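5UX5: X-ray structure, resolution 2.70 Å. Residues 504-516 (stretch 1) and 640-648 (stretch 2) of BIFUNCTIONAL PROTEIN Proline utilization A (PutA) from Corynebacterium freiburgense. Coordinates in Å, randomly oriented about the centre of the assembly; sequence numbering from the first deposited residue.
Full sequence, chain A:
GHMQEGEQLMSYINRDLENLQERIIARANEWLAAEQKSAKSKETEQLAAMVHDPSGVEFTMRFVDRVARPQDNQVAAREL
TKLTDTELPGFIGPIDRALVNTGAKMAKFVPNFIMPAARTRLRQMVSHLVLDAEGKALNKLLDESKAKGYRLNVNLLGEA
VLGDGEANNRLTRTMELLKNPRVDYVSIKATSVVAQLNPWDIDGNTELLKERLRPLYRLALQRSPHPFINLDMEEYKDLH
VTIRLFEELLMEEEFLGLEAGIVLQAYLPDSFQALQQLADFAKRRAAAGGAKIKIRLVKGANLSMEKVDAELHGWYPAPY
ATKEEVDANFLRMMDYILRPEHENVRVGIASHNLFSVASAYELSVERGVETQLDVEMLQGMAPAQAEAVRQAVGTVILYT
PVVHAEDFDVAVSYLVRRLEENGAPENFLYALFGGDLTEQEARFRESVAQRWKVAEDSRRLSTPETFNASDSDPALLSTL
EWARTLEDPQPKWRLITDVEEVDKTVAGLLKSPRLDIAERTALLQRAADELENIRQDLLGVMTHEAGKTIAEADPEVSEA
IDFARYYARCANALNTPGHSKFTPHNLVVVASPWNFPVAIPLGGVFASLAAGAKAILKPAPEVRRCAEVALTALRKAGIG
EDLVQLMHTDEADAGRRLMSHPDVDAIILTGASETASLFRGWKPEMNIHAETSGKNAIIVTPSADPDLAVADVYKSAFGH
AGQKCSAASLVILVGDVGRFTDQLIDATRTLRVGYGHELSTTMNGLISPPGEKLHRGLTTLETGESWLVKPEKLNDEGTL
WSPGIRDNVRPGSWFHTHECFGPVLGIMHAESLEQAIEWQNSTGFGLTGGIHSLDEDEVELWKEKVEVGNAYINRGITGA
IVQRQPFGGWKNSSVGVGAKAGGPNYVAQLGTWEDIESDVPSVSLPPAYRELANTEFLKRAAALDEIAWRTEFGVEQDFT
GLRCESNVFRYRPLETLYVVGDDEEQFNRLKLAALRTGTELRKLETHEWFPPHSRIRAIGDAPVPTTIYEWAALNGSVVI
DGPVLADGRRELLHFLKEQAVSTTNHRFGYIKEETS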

ATOM      1  N   LYS A 504     -30.707  -8.589  29.938  1.00 50.42           N
ATOM      2  CA  LYS A 504     -30.130  -9.771  30.573  1.00 51.81           C
ATOM      3  C   LYS A 504     -28.655  -9.918  30.206  1.00 51.25           C
ATOM      4  O   LYS A 504     -27.806 -10.165  31.071  1.00 52.89           O
ATOM      5  CB  LYS A 504     -30.925 -11.020  30.180  1.00 41.23           C
ATOM      6  N   THR A 505     -28.331  -9.745  28.925  1.00 48.80           N
ATOM      7  CA  THR A 505     -26.962  -9.913  28.451  1.00 36.32           C
ATOM      8  C   THR A 505     -26.022  -8.835  28.981  1.00 45.47           C
ATOM      9  O   THR A 505     -24.892  -9.139  29.373  1.00 50.13           O
ATOM     10  CB  THR A 505     -26.974  -9.931  26.931  1.00 36.17           C
ATOM     11  OG1 THR A 505     -27.663 -11.113  26.490  1.00 38.08           O
ATOM     12  CG2 THR A 505     -25.565  -9.930  26.385  1.00 34.88           C
ATOM     13  N   VAL A 506     -26.460  -7.570  28.983  1.00 47.27           N
ATOM     14  CA  VAL A 506     -25.633  -6.474  29.503  1.00 42.23           C
ATOM     15  C   VAL A 506     -25.264  -6.711  30.970  1.00 48.31           C
ATOM     16  O   VAL A 506     -24.092  -6.626  31.360  1.00 52.85           O
ATOM     17  CB  VAL A 506     -26.353  -5.125  29.315  1.00 39.37           C
ATOM     18  CG1 VAL A 506     -25.719  -4.062  30.185  1.00 31.64           C
ATOM     19  CG2 VAL A 506     -26.275  -4.694  27.869  1.00 39.92           C
ATOM     20  N   ALA A 507     -26.262  -6.988  31.814  1.00 45.90           N
ATOM     21  CA  ALA A 507     -25.982  -7.239  33.222  1.00 40.73           C
ATOM     22  C   ALA A 507     -25.097  -8.464  33.413  1.00 50.17           C
ATOM     23  O   ALA A 507     -24.253  -8.482  34.318  1.00 62.04           O
ATOM     24  CB  ALA A 507     -27.288  -7.409  34.000  1.00 35.71           C
ATOM     25  N   GLY A 508     -25.257  -9.488  32.573  1.00 41.77           N
ATOM     26  CA  GLY A 508     -24.427 -10.672  32.708  1.00 37.24           C
ATOM     27  C   GLY A 508     -22.958 -10.380  32.473  1.00 44.36           C
ATOM     28  O   GLY A 508     -22.092 -10.937  33.150  1.00 50.18           O
ATOM     29  N   LEU A 509     -22.656  -9.506  31.501  1.00 40.91           N
ATOM     30  CA  LEU A 509     -21.271  -9.115  31.260  1.00 36.20           C
ATOM     31  C   LEU A 509     -20.684  -8.329  32.424  1.00 40.15           C
ATOM     32  O   LEU A 509     -19.512  -8.514  32.775  1.00 43.32           O
ATOM     33  CB  LEU A 509     -21.167  -8.290  29.979  1.00 32.04           C
ATOM     34  CG  LEU A 509     -20.835  -9.082  28.730  1.00 37.58           C
ATOM     35  CD1 LEU A 509     -20.582  -8.152  27.564  1.00 42.31           C
ATOM     36  CD2 LEU A 509     -19.597  -9.870  29.043  1.00 41.63           C
ATOM     37  N   LEU A 510     -21.476  -7.449  33.040  1.00 43.41           N
ATOM     38  CA  LEU A 510     -20.946  -6.635  34.135  1.00 42.74           C
ATOM     39  C   LEU A 510     -20.529  -7.488  35.314  1.00 43.08           C
ATOM     40  O   LEU A 510     -19.669  -7.084  36.099  1.00 51.71           O
ATOM     41  CB  LEU A 510     -21.975  -5.605  34.596  1.00 30.84           C
ATOM     42  CG  LEU A 510     -22.237  -4.466  33.633  1.00 30.06           C
ATOM     43  CD1 LEU A 510     -23.148  -3.468  34.263  1.00 30.23           C
ATOM     44  CD2 LEU A 510     -20.918  -3.839  33.242  1.00 28.82           C
ATOM     45  N   LYS A 511     -21.147  -8.652  35.467  1.00 38.25           N
ATOM     46  CA  LYS A 511     -20.874  -9.490  36.621  1.00 47.09           C
ATOM     47  C   LYS A 511     -19.477 -10.113  36.581  1.00 52.47           C
ATOM     48  O   LYS A 511     -18.910 -10.400  37.638  1.00 53.28           O
ATOM     49  CB  LYS A 511     -21.983 -10.535  36.739  1.00 46.14           C
ATOM     50  CG  LYS A 511     -23.147  -9.981  37.541  1.00 49.43           C
ATOM     51  CD  LYS A 511     -24.233 -10.988  37.880  1.00 58.52           C
ATOM     52  CE  LYS A 511     -25.384 -10.258  38.590  1.00 58.12           C
ATOM     53  NZ  LYS A 511     -25.622  -8.916  37.962  1.00 52.10           N
ATOM     54  N   SER A 512     -18.899 -10.323  35.408  1.00 57.02           N
ATOM     55  CA  SER A 512     -17.552 -10.908  35.343  1.00 57.58           C
ATOM     56  C   SER A 512     -16.516  -9.946  35.929  1.00 50.01           C
ATOM     57  O   SER A 512     -16.500  -8.764  35.571  1.00 46.68           O
ATOM     58  CB  SER A 512     -17.181 -11.237  33.902  1.00 57.31           C
ATOM     59  OG  SER A 512     -18.248 -11.910  33.279  1.00 62.77           O
ATOM     60  N   PRO A 513     -15.602 -10.417  36.770  1.00 50.98           N
ATOM     61  CA  PRO A 513     -14.599  -9.514  37.344  1.00 48.86           C
ATOM     62  C   PRO A 513     -13.543  -9.129  36.323  1.00 43.96           C
ATOM     63  O   PRO A 513     -13.269  -9.849  35.363  1.00 47.31           O
ATOM     64  CB  PRO A 513     -13.992 -10.338  38.483  1.00 46.60           C
ATOM     65  CG  PRO A 513     -14.099 -11.740  37.997  1.00 46.10           C
ATOM     66  CD  PRO A 513     -15.354 -11.821  37.136  1.00 53.29           C
ATOM     67  N   ARG A 514     -12.932  -7.973  36.558  1.00 44.50           N
ATOM     68  CA  ARG A 514     -11.894  -7.481  35.664  1.00 36.63           C
ATOM     69  C   ARG A 514     -10.695  -8.426  35.666  1.00 45.82           C
ATOM     70  O   ARG A 514     -10.249  -8.886  36.721  1.00 51.85           O
ATOM     71  CB  ARG A 514     -11.435  -6.089  36.093  1.00 31.27           C
ATOM     72  CG  ARG A 514     -10.470  -5.454  35.106  1.00 42.36           C
ATOM     73  CD  ARG A 514     -10.050  -4.094  35.556  1.00 51.52           C
ATOM     74  NE  ARG A 514     -11.167  -3.257  35.946  1.00 67.31           N
ATOM     75  CZ  ARG A 514     -11.044  -2.282  36.842  1.00 82.24           C
ATOM     76  NH1 ARG A 514      -9.860  -2.063  37.411  1.00 82.57           N
ATOM     77  NH2 ARG A 514     -12.090  -1.534  37.177  1.00 87.82           N
ATOM     78  N   LEU A 515     -10.166  -8.708  34.478  1.00 45.29           N
ATOM     79  CA  LEU A 515      -8.896  -9.407  34.331  1.00 40.57           C
ATOM     80  C   LEU A 515      -7.740  -8.429  34.503  1.00 42.17           C
ATOM     81  O   LEU A 515      -7.849  -7.245  34.156  1.00 49.31           O
ATOM     82  CB  LEU A 515      -8.811 -10.044  32.942  1.00 48.28           C
ATOM     83  CG  LEU A 515      -9.885 -11.045  32.508  1.00 45.96           C
ATOM     84  CD1 LEU A 515      -9.903 -11.125  31.018  1.00 46.59           C
ATOM     85  CD2 LEU A 515      -9.564 -12.414  33.070  1.00 39.18           C
ATOM     86  N   ASP A 516      -6.608  -8.930  35.003  1.00 42.40           N
ATOM     87  CA  ASP A 516      -5.474  -8.023  35.138  1.00 45.69           C
ATOM     88  C   ASP A 516      -4.716  -7.907  33.807  1.00 49.94           C
ATOM     89  O   ASP A 516      -5.026  -8.583  32.817  1.00 57.00           O
ATOM     90  CB  ASP A 516      -4.564  -8.436  36.310  1.00 50.31           C
ATOM     91  CG  ASP A 516      -3.834  -9.747  36.096  1.00 64.79           C
ATOM     92  OD1 ASP A 516      -3.603 -10.159  34.943  1.00 71.38           O
ATOM     93  OD2 ASP A 516      -3.454 -10.368  37.118  1.00 70.14           O
ATOM     94  N   GLY A 640     -13.940 -15.601  26.084  1.00 38.60           N
ATOM     95  CA  GLY A 640     -15.233 -16.260  26.137  1.00 38.71           C
ATOM     96  C   GLY A 640     -16.399 -15.299  26.318  1.00 43.36           C
ATOM     97  O   GLY A 640     -16.261 -14.074  26.253  1.00 41.08           O
ATOM     98  N   GLU A 641     -17.576 -15.880  26.582  1.00 47.72           N
ATOM     99  CA  GLU A 641     -18.783 -15.065  26.689  1.00 49.36           C
ATOM    100  C   GLU A 641     -18.829 -14.201  27.941  1.00 46.44           C
ATOM    101  O   GLU A 641     -19.675 -13.308  28.009  1.00 42.38           O
ATOM    102  CB  GLU A 641     -20.030 -15.938  26.633  1.00 55.78           C
ATOM    103  CG  GLU A 641     -20.264 -16.587  25.288  1.00 61.11           C
ATOM    104  CD  GLU A 641     -21.561 -17.361  25.243  1.00 71.99           C
ATOM    105  OE1 GLU A 641     -22.148 -17.587  26.327  1.00 78.46           O
ATOM    106  OE2 GLU A 641     -21.990 -17.744  24.130  1.00 73.94           O
ATOM    107  N   ASP A 642     -17.942 -14.413  28.912  1.00 49.23           N
ATOM    108  CA  ASP A 642     -17.818 -13.507  30.051  1.00 44.57           C
ATOM    109  C   ASP A 642     -16.945 -12.298  29.751  1.00 46.93           C
ATOM    110  O   ASP A 642     -16.757 -11.447  30.629  1.00 55.54           O
ATOM    111  CB  ASP A 642     -17.261 -14.259  31.258  1.00 54.19           C
ATOM    112  CG  ASP A 642     -16.062 -15.131  30.905  1.00 70.26           C
ATOM    113  OD1 ASP A 642     -15.748 -15.263  29.697  1.00 69.51           O
ATOM    114  OD2 ASP A 642     -15.444 -15.692  31.842  1.00 76.81           O
ATOM    115  N   LEU A 643     -16.422 -12.190  28.541  1.00 44.21           N
ATOM    116  CA  LEU A 643     -15.503 -11.123  28.179  1.00 40.72           C
ATOM    117  C   LEU A 643     -15.998 -10.298  27.009  1.00 38.83           C
ATOM    118  O   LEU A 643     -15.991  -9.066  27.062  1.00 35.19           O
ATOM    119  CB  LEU A 643     -14.148 -11.722  27.811  1.00 45.17           C
ATOM    120  CG  LEU A 643     -12.970 -11.508  28.740  1.00 48.73           C
ATOM    121  CD1 LEU A 643     -11.794 -12.008  27.965  1.00 49.33           C
ATOM    122  CD2 LEU A 643     -12.819 -10.043  29.079  1.00 46.51           C
ATOM    123  N   VAL A 644     -16.381 -10.963  25.930  1.00 41.93           N
ATOM    124  CA  VAL A 644     -16.879 -10.340  24.719  1.00 36.49           C
ATOM    125  C   VAL A 644     -18.174 -11.020  24.334  1.00 39.95           C
ATOM    126  O   VAL A 644     -18.275 -12.247  24.394  1.00 45.84           O
ATOM    127  CB  VAL A 644     -15.852 -10.452  23.586  1.00 34.44           C
ATOM    128  CG1 VAL A 644     -16.515 -10.149  22.261  1.00 31.58           C
ATOM    129  CG2 VAL A 644     -14.695  -9.506  23.874  1.00 33.02           C
ATOM    130  N   GLN A 645     -19.169 -10.227  23.953  1.00 41.46           N
ATOM    131  CA  GLN A 645     -20.485 -10.742  23.613  1.00 35.84           C
ATOM    132  C   GLN A 645     -20.924 -10.138  22.282  1.00 35.74           C
ATOM    133  O   GLN A 645     -20.825  -8.923  22.088  1.00 30.09           O
ATOM    134  CB  GLN A 645     -21.458 -10.435  24.746  1.00 40.75           C
ATOM    135  CG  GLN A 645     -22.709 -11.265  24.746  1.00 51.00           C
ATOM    136  CD  GLN A 645     -22.474 -12.702  25.138  1.00 58.77           C
ATOM    137  OE1 GLN A 645     -22.180 -13.543  24.281  1.00 61.63           O
ATOM    138  NE2 GLN A 645     -22.631 -13.005  26.420  1.00 34.99           N
ATOM    139  N   LEU A 646     -21.322 -10.998  21.342  1.00 36.94           N
ATOM    140  CA  LEU A 646     -21.735 -10.596  19.999  1.00 31.83           C
ATOM    141  C   LEU A 646     -23.252 -10.517  19.983  1.00 42.41           C
ATOM    142  O   LEU A 646     -23.921 -11.517  20.254  1.00 42.34           O
ATOM    143  CB  LEU A 646     -21.249 -11.609  18.965  1.00 32.98           C
ATOM    144  CG  LEU A 646     -21.515 -11.482  17.456  1.00 32.30           C
ATOM    145  CD1 LEU A 646     -20.982 -10.218  16.864  1.00 31.04           C
ATOM    146  CD2 LEU A 646     -20.876 -12.655  16.760  1.00 35.38           C
ATOM    147  N   MET A 647     -23.797  -9.332  19.703  1.00 41.62           N
ATOM    148  CA  MET A 647     -25.235  -9.098  19.812  1.00 38.49           C
ATOM    149  C   MET A 647     -25.762  -8.544  18.490  1.00 40.96           C
ATOM    150  O   MET A 647     -25.571  -7.359  18.186  1.00 36.45           O
ATOM    151  CB  MET A 647     -25.572  -8.141  20.965  1.00 35.78           C
ATOM    152  CG  MET A 647     -25.214  -8.608  22.374  1.00 45.08           C
ATOM    153  SD  MET A 647     -25.917  -7.558  23.720  1.00 57.30           S
ATOM    154  CE  MET A 647     -27.695  -7.729  23.472  1.00 35.12           C
ATOM    155  N   HIS A 648     -26.475  -9.381  17.732  1.00 41.37           N
ATOM    156  CA  HIS A 648     -27.130  -8.931  16.500  1.00 46.05           C
ATOM    157  C   HIS A 648     -28.482  -8.299  16.840  1.00 43.89           C
ATOM    158  O   HIS A 648     -29.552  -8.834  16.550  1.00 51.50           O
ATOM    159  CB  HIS A 648     -27.308 -10.083  15.516  1.00 36.90           C
ATOM    160  CG  HIS A 648     -26.040 -10.788  15.149  1.00 36.13           C
ATOM    161  ND1 HIS A 648     -24.997 -10.162  14.500  1.00 36.48           N
ATOM    162  CD2 HIS A 648     -25.667 -12.084  15.301  1.00 39.70           C
ATOM    163  CE1 HIS A 648     -24.031 -11.040  14.282  1.00 41.50           C
ATOM    164  NE2 HIS A 648     -24.411 -12.214  14.759  1.00 35.59           N
TER

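Two segments lying at least 128 residues apart in sequence, wherever they touch, meet here over a modest surface of about 400 Å². Stretch 1 enters as the last turns of a helix and leaves as an extended loop; stretch 2 makes a turn at Gly-640 to Leu-643 and then runs into a short strand, Val-644 to Leu-646. The backbones come closest where Leu-509 faces Asp-642, with 5.7 Å between their CA atoms. No backbone-to-backbone hydrogen bond crosses the gap, so the fit depends on side chains.

The helix is held by its own i to i+4 bonds, such as Leu-509 N to Thr-505 O at 3.1 Å, and one side of it meets stretch 2. Thr-505 is the first residue to make contact. Its CA-to-CB bond points toward the other stretch, and its methyl CG2 lies 3.6 Å from Gln-645 CG and also 3.6 Å from Met-647 SD. Threonine suits the position because it is two-sided: the methyl packs against the aliphatic part of glutamine and the thioether of methionine, while OG1 is hydrogen-bonded elsewhere in the structure. Gln-645 and Met-647, two residues apart, both point toward the helix, whereas Leu-646 between them points away, the alternation expected of an extended chain.

Val-506 turns its CB away, and Gly-508 makes no contact. One turn after Thr-505, Leu-509 has the largest area covered by the other stretch. Its CA-to-CB bond points sideways, but the end of the side chain comes nearer. CD1 sits 3.7 Å from Gln-645 CB, and CD2 lies 3.6 Å from both Glu-641 O and Asp-642 O. A branched, apolar side chain can thus cover the turn's backbone with CD2 and reach Gln-645 in the strand with CD1, although its contacts with the carbonyl oxygens are purely van der Waals.

At Ser-512 the helix has given way to loop, and Ser-512 N still bonds back to Leu-509 O (3.3 Å). Its side chain makes the single hydrogen bond between the stretches: OG donates to Asp-642 O at 3.1 Å. A short hydroxyl is well matched to this close approach, since OG also lies only 3.3 Å from Asp-642 CB.

Pro-513 and Arg-514 then point away, and Leu-515 turns back. Its CD1 meets Leu-643 CD2 at 3.7 Å, an apolar contact between two branched hydrocarbon side chains that need no polar partner and can shield each other from solvent. Leu-643 starts out pointing away, yet the end of its side chain comes nearer. Asp-516 lies beyond reach of stretch 2 and instead caps the helix that follows.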